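PDB 4JZA: uncharacterized protein from Legionella longbeachae NSW150, which probably removes the 3-phosphate from phosphatidylinositol 3-phosphate, a phosphoinositide phosphatase activity thought to let the pathogen act on host membrane lipids. Local coordinates for residues Ala79-Cys84 / Ile110-Leu115; Glu528-Ser533 / Glu587-Phe592; Asp629-Ile634 / Arg642-Asp647; Asp696-Leu701 / Asn775-Arg780. All blocks are in the same frame, centred on the assembly; numbering follows the deposited sequence.

Contact 1. Residues Ala79-Cys84 / Ile110-Leu115; sequences AYVDEC and IELIAL
V81 and L112 are the nearest backbone pair between residues 79-84 and 110-115, with 8.7 Å between V81 CA and L112 CA; the segments belong to helices 74-87 and 95-116, consecutive and running in broadly opposite directions as a helical hairpin. L112 does most of the touching. Its CG stands anti to the backbone N (chi1 178°), which sends the fork across the gap so that a single methyl, CD2, sits in the angle formed by two neighbouring side chains of the other helix. It lies at the edge of the Y80 ring, in its plane, 3.6 Å from Y80 CD2, and also meets V81 CG2, at 3.6 Å. The Y80 and L112 side chains slide past each other in opposite directions. One face of the Y80 ring is taken by C84 of its own helix, one turn on, whose SG sits above the rim. Beyond the apolar part, Y80 OH gives its proton to a water 2.7 Å away, and that water donates to E111 OE1 at 3.0 Å. The other carboxylate oxygen, E111 OE2, accepts from the backbone N of L672. F56 of helix 41-62 and L681 of helix 676-702 also pack on L112, so the hairpin lies inside a helical bundle. The chemistry is therefore divided: one leucine methyl meets a valine methyl and the edge of a tyrosine ring, while the water joins Y80 OH to E111 OE1.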
loop_
_atom_site.group_PDB
_atom_site.type_symbol
_atom_site.label_atom_id
_atom_site.label_comp_id
_atom_site.label_asym_id
_atom_site.label_seq_id
_atom_site.Cartn_x
_atom_site.Cartn_y
_atom_site.Cartn_z
ATOM N N ALA A 79 -19.527 8.831 12.150
ATOM C CA ALA A 79 -20.039 10.187 12.049
ATOM C C ALA A 79 -18.855 11.179 12.100
ATOM O O ALA A 79 -18.845 12.151 11.333
ATOM C CB ALA A 79 -21.079 10.482 13.124
ATOM N N TYR A 80 -17.859 10.921 12.951
ATOM C CA TYR A 80 -16.707 11.841 13.083
ATOM C C TYR A 80 -15.903 11.916 11.798
ATOM O O TYR A 80 -15.549 12.962 11.301
ATOM C CB TYR A 80 -15.781 11.435 14.251
ATOM C CG TYR A 80 -14.504 12.243 14.346
ATOM C CD1 TYR A 80 -14.528 13.574 14.705
ATOM C CD2 TYR A 80 -13.268 11.658 14.088
ATOM C CE1 TYR A 80 -13.364 14.313 14.793
ATOM C CE2 TYR A 80 -12.091 12.384 14.174
ATOM C CZ TYR A 80 -12.146 13.719 14.519
ATOM O OH TYR A 80 -10.984 14.479 14.586
ATOM N N VAL A 81 -15.656 10.776 11.236
ATOM C CA VAL A 81 -14.991 10.697 9.959
ATOM C C VAL A 81 -15.741 11.327 8.837
ATOM O O VAL A 81 -15.141 11.979 8.020
ATOM C CB VAL A 81 -14.700 9.249 9.689
ATOM C CG1 VAL A 81 -14.434 9.011 8.247
ATOM C CG2 VAL A 81 -13.497 8.935 10.529
ATOM N N ASP A 82 -17.051 11.163 8.812
ATOM C CA ASP A 82 -17.891 11.913 7.892
ATOM C C ASP A 82 -17.799 13.417 8.058
ATOM O O ASP A 82 -17.842 14.144 7.041
ATOM C CB ASP A 82 -19.357 11.482 7.982
ATOM C CG ASP A 82 -19.601 10.064 7.428
ATOM O OD1 ASP A 82 -18.738 9.456 6.791
ATOM O OD2 ASP A 82 -20.678 9.529 7.596
ATOM N N GLU A 83 -17.660 13.915 9.289
ATOM C CA GLU A 83 -17.575 15.358 9.456
ATOM C C GLU A 83 -16.228 15.832 8.976
ATOM O O GLU A 83 -16.156 16.906 8.370
ATOM C CB GLU A 83 -17.856 15.844 10.884
ATOM C CG GLU A 83 -19.353 15.916 11.198
ATOM C CD GLU A 83 -19.670 16.476 12.604
ATOM O OE1 GLU A 83 -19.206 17.625 12.867
ATOM O OE2 GLU A 83 -20.377 15.785 13.426
ATOM N N CYS A 84 -15.172 15.048 9.240
ATOM C CA CYS A 84 -13.814 15.439 8.831
ATOM C C CYS A 84 -13.789 15.576 7.322
ATOM O O CYS A 84 -13.131 16.459 6.777
ATOM C CB CYS A 84 -12.774 14.403 9.235
ATOM S SG CYS A 84 -12.486 14.223 11.005
ATOM N N ILE A 110 -5.755 8.856 11.067
ATOM C CA ILE A 110 -4.698 8.009 11.621
ATOM C C ILE A 110 -4.811 8.000 13.143
ATOM O O ILE A 110 -4.620 6.980 13.804
ATOM C CB ILE A 110 -3.337 8.559 11.136
ATOM C CG1 ILE A 110 -3.165 8.210 9.689
ATOM C CG2 ILE A 110 -2.133 8.004 11.885
ATOM C CD1 ILE A 110 -2.313 9.250 9.015
ATOM N N GLU A 111 -5.136 9.162 13.692
ATOM C CA GLU A 111 -5.114 9.345 15.119
ATOM C C GLU A 111 -6.357 8.623 15.706
ATOM O O GLU A 111 -6.270 7.903 16.702
ATOM C CB GLU A 111 -4.952 10.857 15.422
ATOM C CG GLU A 111 -5.936 11.503 16.359
ATOM C CD GLU A 111 -5.723 13.019 16.581
ATOM O OE1 GLU A 111 -6.137 13.849 15.690
ATOM O OE2 GLU A 111 -5.215 13.357 17.712
ATOM N N LEU A 112 -7.499 8.800 15.051
ATOM C CA LEU A 112 -8.711 8.081 15.395
ATOM C C LEU A 112 -8.513 6.570 15.341
ATOM O O LEU A 112 -8.993 5.846 16.196
ATOM C CB LEU A 112 -9.821 8.495 14.453
ATOM C CG LEU A 112 -11.108 7.775 14.694
ATOM C CD1 LEU A 112 -11.486 8.056 16.133
ATOM C CD2 LEU A 112 -12.184 8.287 13.807
ATOM N N ILE A 113 -7.783 6.097 14.340
ATOM C CA ILE A 113 -7.411 4.689 14.249
ATOM C C ILE A 113 -6.482 4.263 15.380
ATOM O O ILE A 113 -6.709 3.255 16.016
ATOM C CB ILE A 113 -6.789 4.379 12.890
ATOM C CG1 ILE A 113 -7.861 4.509 11.809
ATOM C CG2 ILE A 113 -6.180 2.982 12.856
ATOM C CD1 ILE A 113 -7.283 4.638 10.419
ATOM N N ALA A 114 -5.461 5.041 15.691
ATOM C CA ALA A 114 -4.574 4.632 16.775
ATOM C C ALA A 114 -5.323 4.521 18.105
ATOM O O ALA A 114 -5.040 3.622 18.906
ATOM C CB ALA A 114 -3.435 5.599 16.912
ATOM N N LEU A 115 -6.225 5.474 18.354
ATOM C CA LEU A 115 -7.131 5.485 19.509
ATOM C C LEU A 115 -8.080 4.295 19.528
ATOM O O LEU A 115 -8.026 3.489 20.443
ATOM C CB LEU A 115 -8.001 6.724 19.504
ATOM C CG LEU A 115 -9.057 6.763 20.631
ATOM C CD1 LEU A 115 -8.374 6.679 21.990
ATOM C CD2 LEU A 115 -9.894 8.022 20.551
HETATM O O HOH W 1 -8.860 12.856 14.931
#

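Contact 2. Residues Glu528-Ser533 / Glu587-Phe592; sequences ELFLSS and ENRIRF
R589 reaches F530 from helix 587-602, a helix of the α/β phosphatase fold that faces helix 524-542 across a wide gap: the nearest CA atoms, those of F530 and F592, are 12.3 Å apart, and long side chains do the bridging. In R589 the chain leaves CB with CG anti to the backbone N (chi1 178°), and CB, CG and CD pass along without meeting the other helix. A bend at chi2 (66°) turns the head group. NE is salt-bridged to D629 OD2, which helps hold the guanidinium, and NH2 packs against I630 CD1. NH1 then comes to the edge of the F530 ring, near its plane, 4.1 Å from F530 CE2. This is a rim contact, with nothing of the cation-pi geometry that a charge over the face would give. F592 supplies the second bridge, and its ring and that of F530 lie obliquely with centroids 6.0 Å apart. H563 makes edge-to-face contacts with both rings and so ties the pair to helix 556-574, which begins at the arginine of a CX5R sequence, the probable phosphate-binding P-loop. The nearest atoms of the two phenylalanines are F530 CZ and F592 CE2, at 4.3 Å.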
loop_
_atom_site.group_PDB
_atom_site.type_symbol
_atom_site.label_atom_id
_atom_site.label_comp_id
_atom_site.label_asym_id
_atom_site.label_seq_id
_atom_site.Cartn_x
_atom_site.Cartn_y
_atom_site.Cartn_z
ATOM N N GLU A 528 18.834 6.330 -22.071
ATOM C CA GLU A 528 18.041 5.260 -21.473
ATOM C C GLU A 528 16.656 5.038 -22.099
ATOM O O GLU A 528 16.209 3.909 -22.214
ATOM C CB GLU A 528 17.865 5.495 -19.976
ATOM C CG GLU A 528 19.160 5.413 -19.207
ATOM C CD GLU A 528 19.883 4.083 -19.308
ATOM O OE1 GLU A 528 19.269 3.041 -19.356
ATOM O OE2 GLU A 528 21.098 4.048 -19.292
ATOM N N LEU A 529 15.969 6.108 -22.440
ATOM C CA LEU A 529 14.645 5.999 -22.934
ATOM C C LEU A 529 14.722 5.445 -24.315
ATOM O O LEU A 529 13.851 4.650 -24.711
ATOM C CB LEU A 529 13.968 7.359 -22.948
ATOM C CG LEU A 529 13.710 7.972 -21.570
ATOM C CD1 LEU A 529 13.115 9.344 -21.778
ATOM C CD2 LEU A 529 12.760 7.143 -20.743
ATOM N N PHE A 530 15.764 5.860 -25.048
ATOM C CA PHE A 530 16.000 5.317 -26.384
ATOM C C PHE A 530 16.414 3.854 -26.358
ATOM O O PHE A 530 15.903 3.054 -27.138
ATOM C CB PHE A 530 17.028 6.127 -27.159
ATOM C CG PHE A 530 16.427 7.226 -27.955
ATOM C CD1 PHE A 530 15.837 6.957 -29.146
ATOM C CD2 PHE A 530 16.441 8.529 -27.496
ATOM C CE1 PHE A 530 15.263 7.962 -29.877
ATOM C CE2 PHE A 530 15.877 9.553 -28.222
ATOM C CZ PHE A 530 15.292 9.268 -29.427
ATOM N N LEU A 531 17.314 3.479 -25.460
ATOM C CA LEU A 531 17.617 2.079 -25.317
ATOM C C LEU A 531 16.383 1.308 -24.993
ATOM O O LEU A 531 16.168 0.302 -25.618
ATOM C CB LEU A 531 18.625 1.846 -24.230
ATOM C CG LEU A 531 20.003 2.395 -24.572
ATOM C CD1 LEU A 531 20.840 2.174 -23.345
ATOM C CD2 LEU A 531 20.631 1.714 -25.785
ATOM N N SER A 532 15.547 1.763 -24.045
ATOM C CA SER A 532 14.396 0.953 -23.628
ATOM C C SER A 532 13.342 0.916 -24.759
ATOM O O SER A 532 12.774 -0.134 -25.057
ATOM C CB SER A 532 13.853 1.369 -22.225
ATOM O OG SER A 532 13.130 2.582 -22.236
ATOM N N SER A 533 13.156 2.030 -25.464
ATOM C CA SER A 533 12.155 2.090 -26.533
ATOM C C SER A 533 12.571 1.219 -27.693
ATOM O O SER A 533 11.726 0.551 -28.284
ATOM C CB SER A 533 11.896 3.524 -27.018
ATOM O OG SER A 533 11.055 4.258 -26.143
ATOM N N GLU A 587 14.913 20.710 -36.172
ATOM C CA GLU A 587 13.491 20.566 -36.411
ATOM C C GLU A 587 13.040 19.160 -36.049
ATOM O O GLU A 587 12.007 18.987 -35.403
ATOM C CB GLU A 587 13.215 20.929 -37.847
ATOM C CG GLU A 587 11.835 20.685 -38.423
ATOM C CD GLU A 587 11.876 20.756 -39.962
ATOM O OE1 GLU A 587 12.848 21.294 -40.540
ATOM O OE2 GLU A 587 10.960 20.261 -40.630
ATOM N N ASN A 588 13.844 18.161 -36.380
ATOM C CA ASN A 588 13.542 16.790 -35.970
ATOM C C ASN A 588 13.380 16.504 -34.462
ATOM O O ASN A 588 12.554 15.675 -34.042
ATOM C CB ASN A 588 14.655 15.891 -36.438
ATOM C CG ASN A 588 14.615 15.610 -37.916
ATOM O OD1 ASN A 588 13.745 16.087 -38.681
ATOM N ND2 ASN A 588 15.571 14.818 -38.336
ATOM N N ARG A 589 14.245 17.104 -33.657
ATOM C CA ARG A 589 14.186 16.893 -32.226
ATOM C C ARG A 589 13.003 17.652 -31.686
ATOM O O ARG A 589 12.329 17.150 -30.806
ATOM C CB ARG A 589 15.479 17.327 -31.555
ATOM C CG ARG A 589 15.541 17.202 -30.049
ATOM C CD ARG A 589 15.485 15.775 -29.527
ATOM N NE ARG A 589 15.443 15.780 -28.064
ATOM C CZ ARG A 589 15.190 14.718 -27.317
ATOM N NH1 ARG A 589 15.013 13.514 -27.840
ATOM N NH2 ARG A 589 15.128 14.854 -26.022
ATOM N N ILE A 590 12.732 18.830 -32.249
ATOM C CA ILE A 590 11.672 19.702 -31.766
ATOM C C ILE A 590 10.360 19.010 -31.941
ATOM O O ILE A 590 9.483 19.111 -31.085
ATOM C CB ILE A 590 11.667 21.089 -32.473
ATOM C CG1 ILE A 590 12.641 22.057 -31.787
ATOM C CG2 ILE A 590 10.305 21.780 -32.432
ATOM C CD1 ILE A 590 13.067 23.188 -32.715
ATOM N N ARG A 591 10.231 18.294 -33.035
ATOM C CA ARG A 591 8.980 17.615 -33.358
ATOM C C ARG A 591 8.674 16.376 -32.558
ATOM O O ARG A 591 7.505 15.974 -32.415
ATOM C CB ARG A 591 9.019 17.210 -34.789
ATOM C CG ARG A 591 8.749 18.376 -35.689
ATOM C CD ARG A 591 9.144 17.923 -37.057
ATOM N NE ARG A 591 8.622 18.780 -38.091
ATOM C CZ ARG A 591 8.886 18.592 -39.372
ATOM N NH1 ARG A 591 9.673 17.579 -39.756
ATOM N NH2 ARG A 591 8.367 19.419 -40.264
ATOM N N PHE A 592 9.750 15.750 -32.111
ATOM C CA PHE A 592 9.658 14.622 -31.240
ATOM C C PHE A 592 9.280 15.121 -29.841
ATOM O O PHE A 592 8.343 14.614 -29.209
ATOM C CB PHE A 592 10.993 13.847 -31.246
ATOM C CG PHE A 592 10.989 12.645 -30.344
ATOM C CD1 PHE A 592 10.114 11.618 -30.588
ATOM C CD2 PHE A 592 11.827 12.569 -29.230
ATOM C CE1 PHE A 592 10.075 10.514 -29.766
ATOM C CE2 PHE A 592 11.792 11.457 -28.403
ATOM C CZ PHE A 592 10.919 10.420 -28.681
#

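Contact 3. Residues Asp629-Ile634 / Arg642-Asp647; sequences DIAAEI and RSLKDD
A631, I634 and L644 make a buried, purely apolar contact between helix 628-637 and helix 643-652, two consecutive short helices steeply inclined to each other. L644 carries it with both branches of its fork. Its CG lies anti to the carbonyl carbon (chi1 -52°), and from there the two methyls part: CD1 settles on A631, 3.6 Å from A631 CB and 3.7 Å from A631 CA, while CD2 reaches I634 CG2 at 3.9 Å. The small methyl of A631 lets the leucine come down close to the helix backbone, and A631 CA and L644 CA are 7.6 Å apart. The I634 and L644 side chains cross at about a right angle. The pair lies in the part of the chain after the last strand of the large mixed sheet, made of helices and loops. Y600 of helix 587-602 and P622 add further cover to L644. D647, one turn beyond L644, is salt-bridged to R603 and hydrogen-bonded to Y600 and H606, so its buried carboxylate is well supplied with partners. S643 OG bonds to the carbonyl of S640 in the turn, and R642 pairs with D646 and also with D96 on helix 95-116.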
loop_
_atom_site.group_PDB
_atom_site.type_symbol
_atom_site.label_atom_id
_atom_site.label_comp_id
_atom_site.label_asym_id
_atom_site.label_seq_id
_atom_site.Cartn_x
_atom_site.Cartn_y
_atom_site.Cartn_z
ATOM N N ASP A 629 15.296 18.934 -22.485
ATOM C CA ASP A 629 14.467 19.707 -23.421
ATOM C C ASP A 629 12.984 19.355 -23.374
ATOM O O ASP A 629 12.136 20.230 -23.572
ATOM C CB ASP A 629 14.992 19.689 -24.861
ATOM C CG ASP A 629 15.319 18.280 -25.395
ATOM O OD1 ASP A 629 15.205 17.339 -24.582
ATOM O OD2 ASP A 629 15.708 18.135 -26.614
ATOM N N ILE A 630 12.667 18.106 -23.052
ATOM C CA ILE A 630 11.269 17.683 -22.857
ATOM C C ILE A 630 10.674 18.241 -21.563
ATOM O O ILE A 630 9.571 18.776 -21.518
ATOM C CB ILE A 630 11.164 16.155 -22.816
ATOM C CG1 ILE A 630 11.580 15.571 -24.179
ATOM C CG2 ILE A 630 9.744 15.723 -22.493
ATOM C CD1 ILE A 630 11.855 14.081 -24.181
ATOM N N ALA A 631 11.438 18.118 -20.503
ATOM C CA ALA A 631 11.022 18.655 -19.238
ATOM C C ALA A 631 10.788 20.152 -19.390
ATOM O O ALA A 631 9.758 20.669 -18.973
ATOM C CB ALA A 631 12.066 18.355 -18.152
ATOM N N ALA A 632 11.728 20.835 -20.014
ATOM C CA ALA A 632 11.613 22.292 -20.209
ATOM C C ALA A 632 10.422 22.710 -21.065
ATOM O O ALA A 632 9.760 23.678 -20.787
ATOM C CB ALA A 632 12.899 22.846 -20.812
ATOM N N GLU A 633 10.157 21.968 -22.108
ATOM C CA GLU A 633 8.996 22.247 -22.919
ATOM C C GLU A 633 7.696 22.078 -22.129
ATOM O O GLU A 633 6.788 22.903 -22.241
ATOM C CB GLU A 633 9.002 21.320 -24.147
ATOM C CG GLU A 633 7.797 21.467 -25.084
ATOM C CD GLU A 633 7.721 22.827 -25.760
ATOM O OE1 GLU A 633 8.653 23.639 -25.593
ATOM O OE2 GLU A 633 6.729 23.075 -26.476
ATOM N N ILE A 634 7.602 21.009 -21.324
ATOM C CA ILE A 634 6.402 20.790 -20.508
ATOM C C ILE A 634 6.235 21.933 -19.513
ATOM O O ILE A 634 5.123 22.494 -19.363
ATOM C CB ILE A 634 6.464 19.492 -19.734
ATOM C CG1 ILE A 634 6.422 18.318 -20.710
ATOM C CG2 ILE A 634 5.278 19.404 -18.770
ATOM C CD1 ILE A 634 6.992 17.019 -20.163
ATOM N N ARG A 642 7.421 24.585 -11.324
ATOM C CA ARG A 642 6.946 23.547 -10.415
ATOM C C ARG A 642 6.235 22.354 -11.058
ATOM O O ARG A 642 5.933 21.401 -10.326
ATOM C CB ARG A 642 5.844 24.112 -9.555
ATOM C CG ARG A 642 6.169 24.893 -8.317
ATOM C CD ARG A 642 4.808 25.380 -7.865
ATOM N NE ARG A 642 4.687 25.402 -6.418
ATOM C CZ ARG A 642 4.492 24.338 -5.647
ATOM N NH1 ARG A 642 4.405 23.133 -6.161
ATOM N NH2 ARG A 642 4.393 24.489 -4.348
ATOM N N SER A 643 5.886 22.398 -12.351
ATOM C CA SER A 643 4.845 21.431 -12.836
ATOM C C SER A 643 5.242 19.967 -12.726
ATOM O O SER A 643 4.456 19.175 -12.302
ATOM C CB SER A 643 4.305 21.762 -14.206
ATOM O OG SER A 643 5.226 22.602 -14.843
ATOM N N LEU A 644 6.487 19.646 -12.995
ATOM C CA LEU A 644 6.979 18.280 -12.811
ATOM C C LEU A 644 7.192 17.920 -11.337
ATOM O O LEU A 644 7.128 16.759 -10.987
ATOM C CB LEU A 644 8.257 18.020 -13.652
ATOM C CG LEU A 644 7.997 18.431 -15.126
ATOM C CD1 LEU A 644 9.263 18.483 -15.960
ATOM C CD2 LEU A 644 6.929 17.573 -15.793
ATOM N N LYS A 645 7.434 18.880 -10.466
ATOM C CA LYS A 645 7.532 18.579 -9.030
ATOM C C LYS A 645 6.143 18.332 -8.397
ATOM O O LYS A 645 6.004 17.532 -7.485
ATOM C CB LYS A 645 8.304 19.652 -8.308
ATOM C CG LYS A 645 9.779 19.678 -8.701
ATOM C CD LYS A 645 10.540 20.785 -7.970
ATOM C CE LYS A 645 12.058 20.571 -7.983
ATOM N NZ LYS A 645 12.627 21.052 -9.273
ATOM N N ASP A 646 5.111 18.969 -8.939
ATOM C CA ASP A 646 3.765 18.709 -8.554
ATOM C C ASP A 646 3.378 17.318 -8.974
ATOM O O ASP A 646 2.727 16.598 -8.201
ATOM C CB ASP A 646 2.814 19.703 -9.225
ATOM C CG ASP A 646 3.006 21.165 -8.728
ATOM O OD1 ASP A 646 3.606 21.310 -7.647
ATOM O OD2 ASP A 646 2.575 22.151 -9.404
ATOM N N ASP A 647 3.752 16.914 -10.193
ATOM C CA ASP A 647 3.511 15.538 -10.606
ATOM C C ASP A 647 4.117 14.559 -9.606
ATOM O O ASP A 647 3.477 13.588 -9.246
ATOM C CB ASP A 647 4.023 15.270 -12.032
ATOM C CG ASP A 647 3.131 15.940 -13.103
ATOM O OD1 ASP A 647 2.088 16.423 -12.647
ATOM O OD2 ASP A 647 3.461 16.030 -14.328
#

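Contact 4. Residues Asp696-Leu701 / Asn775-Arg780; sequences DALHSL and NSVYGR
V777 points a methyl between L698 and L701, joining two antiparallel helical segments, of helices 676-702 and 772-782, that both lie within the C-terminal domain of the phosphoinositide phosphatase family. The two leucines, three residues apart on one face of their helix, meet the valine in different ways. L698 crosses V777 at about a right angle, and its CD1 lies against both branches, 3.7 Å from V777 CG2 and 4.0 Å from V777 CG1. L701, by contrast, slides past V777 in the opposite direction, and its CD2 touches only CG2, at 3.9 Å. V777 has CG1 anti to the backbone N (chi1 168°), which leaves CG2 beside that N and facing both leucines. The helices are close here, with L698 CA and V777 CA 7.8 Å apart. Nothing polar crosses between the two segments, and the three side chains are buried. Helix 794-817 packs against both partners: W805 lies on L701, while E804 takes a hydrogen bond from S776 OG and a salt bridge from R780 NH2, so the three helices form a small bundle. Within helix 676-702, the carbonyl of D696 accepts twice from S700, one turn on. S700 N and S700 OG are each 3.2 Å from D696 O, and the hydroxyl approaches at a C=O...donor angle of 145°, tilted 31° out of the carbonyl plane.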
loop_
_atom_site.group_PDB
_atom_site.type_symbol
_atom_site.label_atom_id
_atom_site.label_comp_id
_atom_site.label_asym_id
_atom_site.label_seq_id
_atom_site.Cartn_x
_atom_site.Cartn_y
_atom_site.Cartn_z
ATOM N N ASP A 696 -26.196 20.658 33.830
ATOM C CA ASP A 696 -27.051 21.268 34.867
ATOM C C ASP A 696 -26.802 20.688 36.283
ATOM O O ASP A 696 -26.578 21.431 37.246
ATOM C CB ASP A 696 -28.557 21.177 34.478
ATOM C CG ASP A 696 -28.864 21.925 33.174
ATOM O OD1 ASP A 696 -28.156 22.921 32.840
ATOM O OD2 ASP A 696 -29.789 21.489 32.459
ATOM N N ALA A 697 -26.872 19.367 36.411
ATOM C CA ALA A 697 -26.583 18.702 37.693
ATOM C C ALA A 697 -25.228 19.108 38.261
ATOM O O ALA A 697 -25.128 19.466 39.400
ATOM C CB ALA A 697 -26.662 17.176 37.554
ATOM N N LEU A 698 -24.198 19.099 37.450
ATOM C CA LEU A 698 -22.890 19.554 37.905
ATOM C C LEU A 698 -22.810 21.030 38.298
ATOM O O LEU A 698 -22.117 21.379 39.279
ATOM C CB LEU A 698 -21.845 19.234 36.871
ATOM C CG LEU A 698 -20.399 19.360 37.309
ATOM C CD1 LEU A 698 -20.043 18.588 38.570
ATOM C CD2 LEU A 698 -19.526 18.920 36.126
ATOM N N HIS A 699 -23.539 21.878 37.568
ATOM C CA HIS A 699 -23.549 23.298 37.837
ATOM C C HIS A 699 -24.011 23.486 39.256
ATOM O O HIS A 699 -23.404 24.233 40.003
ATOM C CB HIS A 699 -24.432 24.061 36.850
ATOM C CG HIS A 699 -24.282 25.545 36.924
ATOM N ND1 HIS A 699 -25.087 26.334 37.725
ATOM C CD2 HIS A 699 -23.427 26.387 36.308
ATOM C CE1 HIS A 699 -24.732 27.599 37.596
ATOM N NE2 HIS A 699 -23.725 27.657 36.746
ATOM N N SER A 700 -25.085 22.828 39.662
ATOM C CA SER A 700 -25.583 23.062 41.024
ATOM C C SER A 700 -24.620 22.530 42.029
ATOM O O SER A 700 -24.259 23.232 42.974
ATOM C CB SER A 700 -26.920 22.410 41.269
ATOM O OG SER A 700 -27.675 22.430 40.098
ATOM N N LEU A 701 -24.192 21.289 41.822
ATOM C CA LEU A 701 -23.300 20.629 42.788
ATOM C C LEU A 701 -21.947 21.368 43.008
ATOM O O LEU A 701 -21.527 21.604 44.143
ATOM C CB LEU A 701 -23.052 19.178 42.355
ATOM C CG LEU A 701 -22.080 18.370 43.216
ATOM C CD1 LEU A 701 -22.551 18.386 44.640
ATOM C CD2 LEU A 701 -21.967 16.943 42.780
ATOM N N ASN A 775 -14.936 12.801 44.780
ATOM C CA ASN A 775 -14.952 11.452 44.144
ATOM C C ASN A 775 -16.134 11.165 43.250
ATOM O O ASN A 775 -16.007 10.383 42.308
ATOM C CB ASN A 775 -14.942 10.321 45.158
ATOM C CG ASN A 775 -13.605 10.115 45.807
ATOM O OD1 ASN A 775 -12.538 10.540 45.326
ATOM N ND2 ASN A 775 -13.663 9.540 46.951
ATOM N N SER A 776 -17.296 11.728 43.550
ATOM C CA SER A 776 -18.431 11.513 42.679
ATOM C C SER A 776 -18.253 12.320 41.394
ATOM O O SER A 776 -18.508 11.808 40.291
ATOM C CB SER A 776 -19.719 11.872 43.382
ATOM O OG SER A 776 -20.765 11.863 42.485
ATOM N N VAL A 777 -17.766 13.561 41.491
ATOM C CA VAL A 777 -17.558 14.332 40.271
ATOM C C VAL A 777 -16.497 13.677 39.340
ATOM O O VAL A 777 -16.756 13.402 38.177
ATOM C CB VAL A 777 -17.216 15.783 40.613
ATOM C CG1 VAL A 777 -16.712 16.546 39.399
ATOM C CG2 VAL A 777 -18.468 16.473 41.138
ATOM N N TYR A 778 -15.313 13.430 39.875
ATOM C CA TYR A 778 -14.222 12.838 39.113
ATOM C C TYR A 778 -14.529 11.422 38.677
ATOM O O TYR A 778 -14.338 11.038 37.501
ATOM C CB TYR A 778 -12.928 12.807 39.942
ATOM C CG TYR A 778 -12.255 14.143 40.221
ATOM C CD1 TYR A 778 -12.764 15.345 39.732
ATOM C CD2 TYR A 778 -11.080 14.199 40.988
ATOM C CE1 TYR A 778 -12.132 16.543 40.002
ATOM C CE2 TYR A 778 -10.431 15.392 41.236
ATOM C CZ TYR A 778 -10.963 16.564 40.758
ATOM O OH TYR A 778 -10.323 17.759 41.007
ATOM N N GLY A 779 -14.996 10.622 39.624
ATOM C CA GLY A 779 -15.289 9.206 39.348
ATOM C C GLY A 779 -16.341 8.958 38.286
ATOM O O GLY A 779 -16.200 8.128 37.424
ATOM N N ARG A 780 -17.436 9.677 38.356
ATOM C CA ARG A 780 -18.514 9.464 37.383
ATOM C C ARG A 780 -18.155 9.964 36.012
ATOM O O ARG A 780 -18.397 9.258 35.019
ATOM C CB ARG A 780 -19.797 10.176 37.811
ATOM C CG ARG A 780 -20.386 9.618 39.075
ATOM C CD ARG A 780 -20.972 8.263 38.845
ATOM N NE ARG A 780 -21.461 7.722 40.094
ATOM C CZ ARG A 780 -22.110 6.571 40.223
ATOM N NH1 ARG A 780 -22.356 5.833 39.194
ATOM N NH2 ARG A 780 -22.575 6.190 41.385
#

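How the contacts relate
Contacts 2 and 3 are neighbours, their centres 17 Å apart, and meet directly: R589 NE and D629 OD2 form a salt bridge of 2.8 Å. Through H563, contact 2 also touches the helix that starts at the probable P-loop, and so the presumed active site. Contact 1 lies apart, its nearest atoms about 19 Å from contact 3, yet helix 95-116 spans the interval, with D96 near its start paired to R642 and L112 near its end in contact 1. Helix 676-702 likewise covers Y80 and L112 through L681, then continues to L698 and L701, linking contact 1 to contact 4 (centres 29 Å apart). Contacts 2 and 4 are farthest apart, 77 Å between centres, on opposite sides of the chain's centre.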